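Local coordinates for SusD homolog (Bacteroides thetaiotaomicron, PDB 3EHM), which probably binds mucin O-glycans at the surface of this gut bacterium, as a SusD-like outer-membrane lipoprotein that helps the cell use host glycans, at residues 76-81 with 85-90; 53-58 with 92-97; 489-494 with 500-505. All blocks are in the same frame, centred on the assembly; numbering follows the deposited sequence.

Contact 1: 76-81 with 85-90; sequences NNEANW and DSRMNY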
loop_
_atom_site.group_PDB
_atom_site.type_symbol
_atom_site.label_atom_id
_atom_site.label_comp_id
_atom_site.label_asym_id
_atom_site.label_seq_id
_atom_site.Cartn_x
_atom_site.Cartn_y
_atom_site.Cartn_z
ATOM N N ASN A 76 -9.824 -18.186 10.931
ATOM C CA ASN A 76 -8.557 -18.536 11.559
ATOM C C ASN A 76 -7.345 -17.692 11.161
ATOM O O ASN A 76 -6.230 -17.992 11.593
ATOM C CB ASN A 76 -8.247 -20.009 11.295
ATOM C CG ASN A 76 -9.193 -20.942 12.022
ATOM O OD1 ASN A 76 -9.572 -21.994 11.498
ATOM N ND2 ASN A 76 -9.572 -20.571 13.242
ATOM N N ASN A 77 -7.529 -16.664 10.334
ATOM C CA ASN A 77 -6.386 -15.828 9.971
ATOM C C ASN A 77 -6.699 -14.339 9.846
ATOM O O ASN A 77 -7.803 -13.890 10.174
ATOM C CB ASN A 77 -5.684 -16.340 8.696
ATOM C CG ASN A 77 -6.524 -16.182 7.439
ATOM O OD1 ASN A 77 -7.434 -15.357 7.376
ATOM N ND2 ASN A 77 -6.197 -16.965 6.417
ATOM N N GLU A 78 -5.716 -13.576 9.380
ATOM C CA GLU A 78 -5.846 -12.123 9.251
ATOM C C GLU A 78 -6.972 -11.616 8.345
ATOM O O GLU A 78 -7.417 -10.471 8.488
ATOM C CB GLU A 78 -4.516 -11.520 8.780
ATOM C CG GLU A 78 -4.164 -11.865 7.343
ATOM C CD GLU A 78 -3.339 -13.127 7.218
ATOM O OE1 GLU A 78 -3.486 -14.041 8.061
ATOM O OE2 GLU A 78 -2.545 -13.209 6.258
ATOM N N ALA A 79 -7.433 -12.444 7.412
ATOM C CA ALA A 79 -8.505 -12.014 6.511
ATOM C C ALA A 79 -9.716 -11.576 7.323
ATOM O O ALA A 79 -10.421 -10.631 6.958
ATOM C CB ALA A 79 -8.888 -13.139 5.559
ATOM N N ASN A 80 -9.956 -12.264 8.432
ATOM C CA ASN A 80 -11.080 -11.919 9.285
ATOM C C ASN A 80 -10.622 -11.355 10.622
ATOM O O ASN A 80 -11.281 -11.509 11.651
ATOM C CB ASN A 80 -11.995 -13.123 9.461
ATOM C CG ASN A 80 -12.795 -13.409 8.209
ATOM O OD1 ASN A 80 -13.990 -13.112 8.136
ATOM N ND2 ASN A 80 -12.131 -13.961 7.202
ATOM N N TRP A 81 -9.462 -10.710 10.571
ATOM C CA TRP A 81 -8.867 -10.024 11.708
ATOM C C TRP A 81 -8.420 -10.894 12.878
ATOM O O TRP A 81 -8.289 -10.402 13.997
ATOM C CB TRP A 81 -9.844 -8.952 12.211
ATOM C CG TRP A 81 -10.389 -8.031 11.138
ATOM C CD1 TRP A 81 -10.523 -8.302 9.802
ATOM C CD2 TRP A 81 -10.971 -6.739 11.340
ATOM N NE1 TRP A 81 -11.158 -7.260 9.165
ATOM C CE2 TRP A 81 -11.444 -6.287 10.086
ATOM C CE3 TRP A 81 -11.143 -5.918 12.461
ATOM C CZ2 TRP A 81 -12.078 -5.050 9.925
ATOM C CZ3 TRP A 81 -11.774 -4.685 12.300
ATOM C CH2 TRP A 81 -12.233 -4.266 11.038
ATOM N N ASP A 85 -0.598 -16.278 16.089
ATOM C CA ASP A 85 0.846 -16.303 16.247
ATOM C C ASP A 85 1.536 -16.679 14.932
ATOM O O ASP A 85 2.478 -16.011 14.503
ATOM C CB ASP A 85 1.231 -17.311 17.335
ATOM C CG ASP A 85 2.587 -17.019 17.942
ATOM O OD1 ASP A 85 2.666 -16.138 18.824
ATOM O OD2 ASP A 85 3.574 -17.661 17.528
ATOM N N SER A 86 1.061 -17.741 14.289
ATOM C CA SER A 86 1.661 -18.188 13.036
ATOM C C SER A 86 1.544 -17.164 11.906
ATOM O O SER A 86 2.512 -16.921 11.193
ATOM C CB SER A 86 1.039 -19.512 12.584
ATOM O OG SER A 86 -0.348 -19.362 12.362
ATOM N N ARG A 87 0.370 -16.557 11.746
ATOM C CA ARG A 87 0.185 -15.577 10.674
ATOM C C ARG A 87 0.904 -14.245 10.907
ATOM O O ARG A 87 1.324 -13.593 9.950
ATOM C CB ARG A 87 -1.307 -15.329 10.426
ATOM C CG ARG A 87 -2.061 -16.559 9.913
ATOM C CD ARG A 87 -1.522 -17.068 8.569
ATOM N NE ARG A 87 -1.764 -16.134 7.473
ATOM C CZ ARG A 87 -1.538 -16.403 6.190
ATOM N NH1 ARG A 87 -1.061 -17.590 5.831
ATOM N NH2 ARG A 87 -1.788 -15.485 5.265
HETATM N N MSE A 88 1.035 -13.833 12.168
HETATM C CA MSE A 88 1.719 -12.582 12.483
HETATM C C MSE A 88 3.227 -12.779 12.373
HETATM O O MSE A 88 3.966 -11.857 12.023
HETATM C CB MSE A 88 1.343 -12.096 13.885
HETATM C CG MSE A 88 -0.070 -11.548 13.967
HETATM SE SE MSE A 88 -0.361 -10.098 12.688
HETATM C CE MSE A 88 -1.221 -11.093 11.264
ATOM N N ASN A 89 3.687 -13.984 12.683
ATOM C CA ASN A 89 5.104 -14.296 12.557
ATOM C C ASN A 89 5.400 -14.283 11.056
ATOM O O ASN A 89 6.451 -13.814 10.606
ATOM C CB ASN A 89 5.385 -15.681 13.135
ATOM C CG ASN A 89 6.758 -16.193 12.772
ATOM O OD1 ASN A 89 6.894 -17.188 12.055
ATOM N ND2 ASN A 89 7.789 -15.515 13.256
ATOM N N TYR A 90 4.443 -14.793 10.289
ATOM C CA TYR A 90 4.552 -14.857 8.837
ATOM C C TYR A 90 4.612 -13.432 8.283
ATOM O O TYR A 90 5.415 -13.133 7.399
ATOM C CB TYR A 90 3.342 -15.614 8.284
ATOM C CG TYR A 90 3.362 -15.921 6.801
ATOM C CD1 TYR A 90 4.538 -16.302 6.153
ATOM C CD2 TYR A 90 2.179 -15.912 6.065
ATOM C CE1 TYR A 90 4.530 -16.673 4.800
ATOM C CE2 TYR A 90 2.156 -16.283 4.724
ATOM C CZ TYR A 90 3.330 -16.663 4.096
ATOM O OH TYR A 90 3.287 -17.050 2.772
#
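Glu78 OE2 is gripped from two directions: Arg87 NH2 meets it at 2.6 Å in a nearly straight bond (167°), and Asn54 ND2, from helix 47-57, gives it a second hydrogen bond. The other carboxylate oxygen, Glu78 OE1, takes Arg87 NE at 2.8 Å through its syn lone pair. Arg87 thus holds the carboxylate side-on, one nitrogen to each oxygen, with the two flat groups 30° apart rather than coplanar. The arginine chain bends at both chi2 and chi3 to bring this edge round to the acid, while Tyr90 CD2 lies over one guanidinium face, toward its rim. Two bonds from Arg87 and one from Asn54 leave the carboxylate little freedom to turn, and the ion pair probably keeps it charged. The aliphatic parts also meet: Asn77 CB rests on Arg87 CG at 3.8 Å, and Glu78 CB touches the selenomethionine methyl Met88 CE at 4.1 Å. Asn77 also shapes its own backbone: its OD1 accepts from Ala79 N at 2.9 Å. The loop is therefore tied by a bidentate salt bridge to the first turns of helix 85-110, and it begins its short 3-10 segment with an Asx turn.

Contact 2: 53-58 with 92-97; sequences QNTDLI and YQNFYS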
loop_
_atom_site.group_PDB
_atom_site.type_symbol
_atom_site.label_atom_id
_atom_site.label_comp_id
_atom_site.label_asym_id
_atom_site.label_seq_id
_atom_site.Cartn_x
_atom_site.Cartn_y
_atom_site.Cartn_z
ATOM N N GLN A 53 -0.523 -12.775 -0.389
ATOM C CA GLN A 53 -1.850 -12.887 0.212
ATOM C C GLN A 53 -1.797 -12.275 1.604
ATOM O O GLN A 53 -2.668 -11.491 2.002
ATOM C CB GLN A 53 -2.262 -14.354 0.345
ATOM C CG GLN A 53 -3.090 -14.890 -0.801
ATOM C CD GLN A 53 -3.725 -16.227 -0.467
ATOM O OE1 GLN A 53 -4.748 -16.601 -1.043
ATOM N NE2 GLN A 53 -3.117 -16.957 0.462
ATOM N N ASN A 54 -0.749 -12.643 2.330
ATOM C CA ASN A 54 -0.517 -12.199 3.698
ATOM C C ASN A 54 -0.286 -10.695 3.818
ATOM O O ASN A 54 -0.778 -10.057 4.749
ATOM C CB ASN A 54 0.690 -12.961 4.267
ATOM C CG ASN A 54 1.036 -12.547 5.686
ATOM O OD1 ASN A 54 2.178 -12.172 5.973
ATOM N ND2 ASN A 54 0.061 -12.625 6.584
ATOM N N THR A 55 0.447 -10.124 2.868
ATOM C CA THR A 55 0.753 -8.698 2.917
ATOM C C THR A 55 -0.253 -7.784 2.225
ATOM O O THR A 55 -0.597 -6.728 2.755
ATOM C CB THR A 55 2.135 -8.401 2.286
ATOM O OG1 THR A 55 2.081 -8.648 0.874
ATOM C CG2 THR A 55 3.207 -9.287 2.899
ATOM N N ASP A 56 -0.733 -8.199 1.055
ATOM C CA ASP A 56 -1.633 -7.368 0.262
ATOM C C ASP A 56 -3.050 -7.840 -0.067
ATOM O O ASP A 56 -4.017 -7.098 0.109
ATOM C CB ASP A 56 -0.960 -7.047 -1.083
ATOM C CG ASP A 56 0.241 -6.120 -0.952
ATOM O OD1 ASP A 56 1.178 -6.411 -0.173
ATOM O OD2 ASP A 56 0.248 -5.094 -1.662
ATOM N N LEU A 57 -3.168 -9.066 -0.557
ATOM C CA LEU A 57 -4.449 -9.577 -1.022
ATOM C C LEU A 57 -5.590 -9.910 -0.069
ATOM O O LEU A 57 -6.694 -9.403 -0.250
ATOM C CB LEU A 57 -4.201 -10.775 -1.939
ATOM C CG LEU A 57 -3.113 -10.562 -2.995
ATOM C CD1 LEU A 57 -3.130 -11.740 -3.963
ATOM C CD2 LEU A 57 -3.338 -9.252 -3.751
ATOM N N ILE A 58 -5.359 -10.758 0.926
ATOM C CA ILE A 58 -6.458 -11.113 1.815
ATOM C C ILE A 58 -6.507 -10.275 3.084
ATOM O O ILE A 58 -7.472 -10.342 3.846
ATOM C CB ILE A 58 -6.425 -12.619 2.174
ATOM C CG1 ILE A 58 -5.341 -12.908 3.211
ATOM C CG2 ILE A 58 -6.157 -13.433 0.908
ATOM C CD1 ILE A 58 -5.350 -14.351 3.697
ATOM N N TYR A 92 5.590 -10.714 9.902
ATOM C CA TYR A 92 6.851 -10.093 10.289
ATOM C C TYR A 92 7.925 -10.496 9.278
ATOM O O TYR A 92 8.793 -9.698 8.928
ATOM C CB TYR A 92 7.267 -10.545 11.689
ATOM C CG TYR A 92 8.414 -9.746 12.274
ATOM C CD1 TYR A 92 8.213 -8.460 12.768
ATOM C CD2 TYR A 92 9.695 -10.286 12.352
ATOM C CE1 TYR A 92 9.263 -7.731 13.333
ATOM C CE2 TYR A 92 10.752 -9.568 12.913
ATOM C CZ TYR A 92 10.529 -8.293 13.403
ATOM O OH TYR A 92 11.569 -7.586 13.973
ATOM N N GLN A 93 7.866 -11.736 8.807
ATOM C CA GLN A 93 8.844 -12.200 7.830
ATOM C C GLN A 93 8.659 -11.473 6.497
ATOM O O GLN A 93 9.619 -10.974 5.907
ATOM C CB GLN A 93 8.704 -13.709 7.594
ATOM C CG GLN A 93 8.862 -14.577 8.837
ATOM C CD GLN A 93 8.682 -16.059 8.536
ATOM O OE1 GLN A 93 7.853 -16.444 7.708
ATOM N NE2 GLN A 93 9.450 -16.896 9.219
ATOM N N ASN A 94 7.415 -11.419 6.028
ATOM C CA ASN A 94 7.105 -10.795 4.747
ATOM C C ASN A 94 7.257 -9.279 4.704
ATOM O O ASN A 94 7.481 -8.709 3.636
ATOM C CB ASN A 94 5.693 -11.195 4.299
ATOM C CG ASN A 94 5.562 -12.690 4.062
ATOM O OD1 ASN A 94 6.484 -13.334 3.550
ATOM N ND2 ASN A 94 4.414 -13.250 4.420
ATOM N N PHE A 95 7.137 -8.623 5.855
ATOM C CA PHE A 95 7.271 -7.171 5.904
ATOM C C PHE A 95 8.634 -6.693 6.399
ATOM O O PHE A 95 9.067 -5.599 6.040
ATOM C CB PHE A 95 6.189 -6.555 6.806
ATOM C CG PHE A 95 4.840 -6.415 6.151
ATOM C CD1 PHE A 95 3.730 -7.085 6.663
ATOM C CD2 PHE A 95 4.672 -5.594 5.039
ATOM C CE1 PHE A 95 2.470 -6.936 6.079
ATOM C CE2 PHE A 95 3.413 -5.436 4.446
ATOM C CZ PHE A 95 2.310 -6.110 4.968
ATOM N N TYR A 96 9.317 -7.497 7.212
ATOM C CA TYR A 96 10.599 -7.058 7.763
ATOM C C TYR A 96 11.810 -7.985 7.686
ATOM O O TYR A 96 12.834 -7.612 7.117
ATOM C CB TYR A 96 10.410 -6.648 9.233
ATOM C CG TYR A 96 11.681 -6.191 9.936
ATOM C CD1 TYR A 96 12.110 -4.865 9.859
ATOM C CD2 TYR A 96 12.459 -7.092 10.668
ATOM C CE1 TYR A 96 13.288 -4.443 10.498
ATOM C CE2 TYR A 96 13.637 -6.685 11.302
ATOM C CZ TYR A 96 14.046 -5.360 11.214
ATOM O OH TYR A 96 15.208 -4.961 11.841
ATOM N N SER A 97 11.703 -9.180 8.261
ATOM C CA SER A 97 12.842 -10.090 8.312
ATOM C C SER A 97 13.367 -10.724 7.027
ATOM O O SER A 97 14.575 -10.934 6.912
ATOM C CB SER A 97 12.591 -11.185 9.361
ATOM O OG SER A 97 11.541 -12.056 8.982
#
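Thr55, Phe95 and Asn94 carry most of this helix-helix packing, in which helix 47-57 meets helix 85-110 in the largely helical SusD-like fold, a family related to tetratricopeptide repeats. The two short axes approach to 9.7 Å and run at 74° to each other, so contact is confined to a few side chains. Thr55 fills the crossing. Its CG2 lies over one face of the Phe95 ring, a CH-pi contact 4.0 Å from the centroid and 16° off the normal, while Thr55 CB comes to 3.5 Å from Phe95 CZ. The same methyl reaches Asn94 CB at 3.4 Å, a snug fit. With CG2 anti to its carbonyl carbon, Thr55 directs the methyl at helix 85-110 and keeps OG1 on its own helix, where it donates to Asp56 OD1; that carboxylate also forms a salt bridge with Arg135. Phe95 also packs on Arg135, Val139 and Phe140 of helix 116-140 and Val450 of helix 449-459, so side chains from four helices meet at the ring. Beside this apolar patch the two asparagines join by their amides, whose planes stand 63° apart. The bond from Asn54 ND2 to Glu78 OE2 fixes which way the amide is turned, so that its oxygen faces Asn94: Asn94 ND2 donates to Asn54 OD1 at 2.9 Å, and the acceptor lies in the amide plane of Asn94.

Contact 3: 489-494 with 500-505; sequences FRFAPT and PNMAEI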
loop_
_atom_site.group_PDB
_atom_site.type_symbol
_atom_site.label_atom_id
_atom_site.label_comp_id
_atom_site.label_asym_id
_atom_site.label_seq_id
_atom_site.Cartn_x
_atom_site.Cartn_y
_atom_site.Cartn_z
ATOM N N PHE A 489 -1.337 -4.465 12.517
ATOM C CA PHE A 489 -1.159 -5.894 12.737
ATOM C C PHE A 489 -0.529 -5.924 14.127
ATOM O O PHE A 489 0.055 -4.929 14.555
ATOM C CB PHE A 489 -0.154 -6.495 11.741
ATOM C CG PHE A 489 -0.780 -7.133 10.530
ATOM C CD1 PHE A 489 -2.160 -7.133 10.348
ATOM C CD2 PHE A 489 0.023 -7.740 9.563
ATOM C CE1 PHE A 489 -2.733 -7.724 9.217
ATOM C CE2 PHE A 489 -0.542 -8.332 8.431
ATOM C CZ PHE A 489 -1.924 -8.324 8.262
ATOM N N ARG A 490 -0.649 -7.038 14.841
ATOM C CA ARG A 490 -0.021 -7.133 16.154
ATOM C C ARG A 490 1.128 -8.121 15.993
ATOM O O ARG A 490 1.097 -8.968 15.102
ATOM C CB ARG A 490 -0.998 -7.658 17.216
ATOM C CG ARG A 490 -1.317 -9.143 17.091
ATOM C CD ARG A 490 -1.953 -9.705 18.355
ATOM N NE ARG A 490 -2.214 -11.136 18.215
ATOM C CZ ARG A 490 -2.475 -11.957 19.226
ATOM N NH1 ARG A 490 -2.516 -11.495 20.469
ATOM N NH2 ARG A 490 -2.681 -13.248 18.992
ATOM N N PHE A 491 2.147 -8.003 16.834
ATOM C CA PHE A 491 3.267 -8.931 16.764
ATOM C C PHE A 491 2.801 -10.268 17.319
ATOM O O PHE A 491 1.820 -10.331 18.065
ATOM C CB PHE A 491 4.445 -8.413 17.590
ATOM C CG PHE A 491 5.088 -7.188 17.016
ATOM C CD1 PHE A 491 5.925 -7.281 15.912
ATOM C CD2 PHE A 491 4.821 -5.933 17.549
ATOM C CE1 PHE A 491 6.487 -6.139 15.345
ATOM C CE2 PHE A 491 5.380 -4.784 16.990
ATOM C CZ PHE A 491 6.211 -4.890 15.885
ATOM N N ALA A 492 3.493 -11.333 16.937
ATOM C CA ALA A 492 3.165 -12.668 17.418
ATOM C C ALA A 492 3.561 -12.724 18.893
ATOM O O ALA A 492 4.715 -12.476 19.239
ATOM C CB ALA A 492 3.942 -13.711 16.618
ATOM N N PRO A 493 2.602 -13.030 19.785
ATOM C CA PRO A 493 2.887 -13.105 21.221
ATOM C C PRO A 493 4.147 -13.900 21.571
ATOM O O PRO A 493 4.955 -13.462 22.390
ATOM C CB PRO A 493 1.618 -13.744 21.784
ATOM C CG PRO A 493 0.557 -13.171 20.902
ATOM C CD PRO A 493 1.178 -13.304 19.519
ATOM N N THR A 494 4.326 -15.060 20.944
ATOM C CA THR A 494 5.489 -15.888 21.232
ATOM C C THR A 494 6.810 -15.234 20.857
ATOM O O THR A 494 7.854 -15.630 21.363
ATOM C CB THR A 494 5.416 -17.257 20.527
ATOM O OG1 THR A 494 5.512 -17.074 19.110
ATOM C CG2 THR A 494 4.113 -17.966 20.869
ATOM N N PRO A 500 13.878 -10.255 24.528
ATOM C CA PRO A 500 13.474 -9.483 25.708
ATOM C C PRO A 500 13.294 -7.978 25.500
ATOM O O PRO A 500 12.752 -7.295 26.364
ATOM C CB PRO A 500 14.568 -9.815 26.729
ATOM C CG PRO A 500 15.764 -10.096 25.874
ATOM C CD PRO A 500 15.169 -10.927 24.761
ATOM N N ASN A 501 13.746 -7.450 24.366
ATOM C CA ASN A 501 13.580 -6.021 24.118
ATOM C C ASN A 501 12.179 -5.703 23.610
ATOM O O ASN A 501 11.782 -4.539 23.541
ATOM C CB ASN A 501 14.620 -5.512 23.117
ATOM C CG ASN A 501 15.926 -5.124 23.783
ATOM O OD1 ASN A 501 15.933 -4.390 24.771
ATOM N ND2 ASN A 501 17.038 -5.608 23.244
HETATM N N MSE A 502 11.428 -6.741 23.260
HETATM C CA MSE A 502 10.072 -6.551 22.762
HETATM C C MSE A 502 9.086 -6.221 23.871
HETATM O O MSE A 502 7.997 -5.716 23.609
HETATM C CB MSE A 502 9.607 -7.795 22.002
HETATM C CG MSE A 502 10.350 -8.001 20.688
HETATM SE SE MSE A 502 9.616 -9.415 19.604
HETATM C CE MSE A 502 8.260 -8.376 18.689
ATOM N N ALA A 503 9.471 -6.497 25.114
ATOM C CA ALA A 503 8.601 -6.225 26.254
ATOM C C ALA A 503 8.224 -4.747 26.309
ATOM O O ALA A 503 7.238 -4.365 26.931
ATOM C CB ALA A 503 9.304 -6.633 27.548
ATOM N N GLU A 504 9.023 -3.924 25.644
ATOM C CA GLU A 504 8.817 -2.483 25.608
ATOM C C GLU A 504 7.802 -2.019 24.552
ATOM O O GLU A 504 7.360 -0.869 24.575
ATOM C CB GLU A 504 10.179 -1.816 25.376
ATOM C CG GLU A 504 10.148 -0.437 24.767
ATOM C CD GLU A 504 11.535 0.159 24.624
ATOM O OE1 GLU A 504 12.430 -0.516 24.059
ATOM O OE2 GLU A 504 11.724 1.309 25.077
ATOM N N ILE A 505 7.421 -2.918 23.648
ATOM C CA ILE A 505 6.483 -2.594 22.568
ATOM C C ILE A 505 5.213 -1.846 22.969
ATOM O O ILE A 505 4.890 -0.815 22.378
ATOM C CB ILE A 505 6.086 -3.869 21.779
ATOM C CG1 ILE A 505 7.309 -4.417 21.042
ATOM C CG2 ILE A 505 4.971 -3.556 20.780
ATOM C CD1 ILE A 505 7.897 -3.452 20.046
#
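Phe491 is met obliquely by two aliphatic groups, the selenomethionine methyl of Met502 and the CG2 branch of Ile505 with CD1 beside it, in a small apolar cluster between two loop segments late in the SusD-like chain. The short helix 495-498 lies between them in sequence, so the chain turns back and packs on itself. Met502 CE sits 3.8 Å from Phe491 CG, near the root of the ring. It makes an off-centre CH-pi contact, 4.2 Å from the centroid and 29° off the normal. Ile505 comes in farther out along the ring. The side chains of Phe491 and Ile505 cross at about a right angle, whereas Met502 comes in obliquely.

Met502 runs extended through chi2 (-172°) and bends only at chi3, which carries its methyl to the ring. The backbone sets the spacing of the two partners: Ile505 N donates to Met502 O at 2.9 Å, closing a turn that presents both side chains to Phe491. Farther out, Tyr496 of helix 495-498 and Phe157 each touch both Met502 and Ile505, and Phe140 of helix 116-140 stacks with Phe491. Replacing Phe491 by an alanine is likely to open a gap between the loops, leaving the Met502 methyl and Ile505 without their shared aromatic partner and Phe140 without its stack. Around the apolar cluster, Glu504 forms a salt bridge with Lys156 and Asn501 ND2 bonds to Ala154 O. Of the two Ile505 carbons that reach the ring, CG2 lies 4.0 Å from Phe491 CE2, and CD1 is slightly farther from that same ring atom, at 4.2 Å.

All three contacts are made by buried or partly buried side chains, but their depth differs: contact 2 lies about 11 Å from the chain centre, contact 1 about 18 Å and contact 3 about 23 Å, measured to contact centres. Helix 85-110 serves contacts 1 and 2, which share the Asn54-Glu78 pair. Contact 3 reaches the same helix through Thr494, whose hydroxyl bonds to Asp85 at its start, and through Phe491, which packs on Tyr92. The chemistry shifts accordingly: an ion pair ties loop to helix in contact 1, a hydrogen bond between two side-chain amides and a threonine-aromatic contact join helices in contact 2, and contact 3 is wholly apolar between its segments.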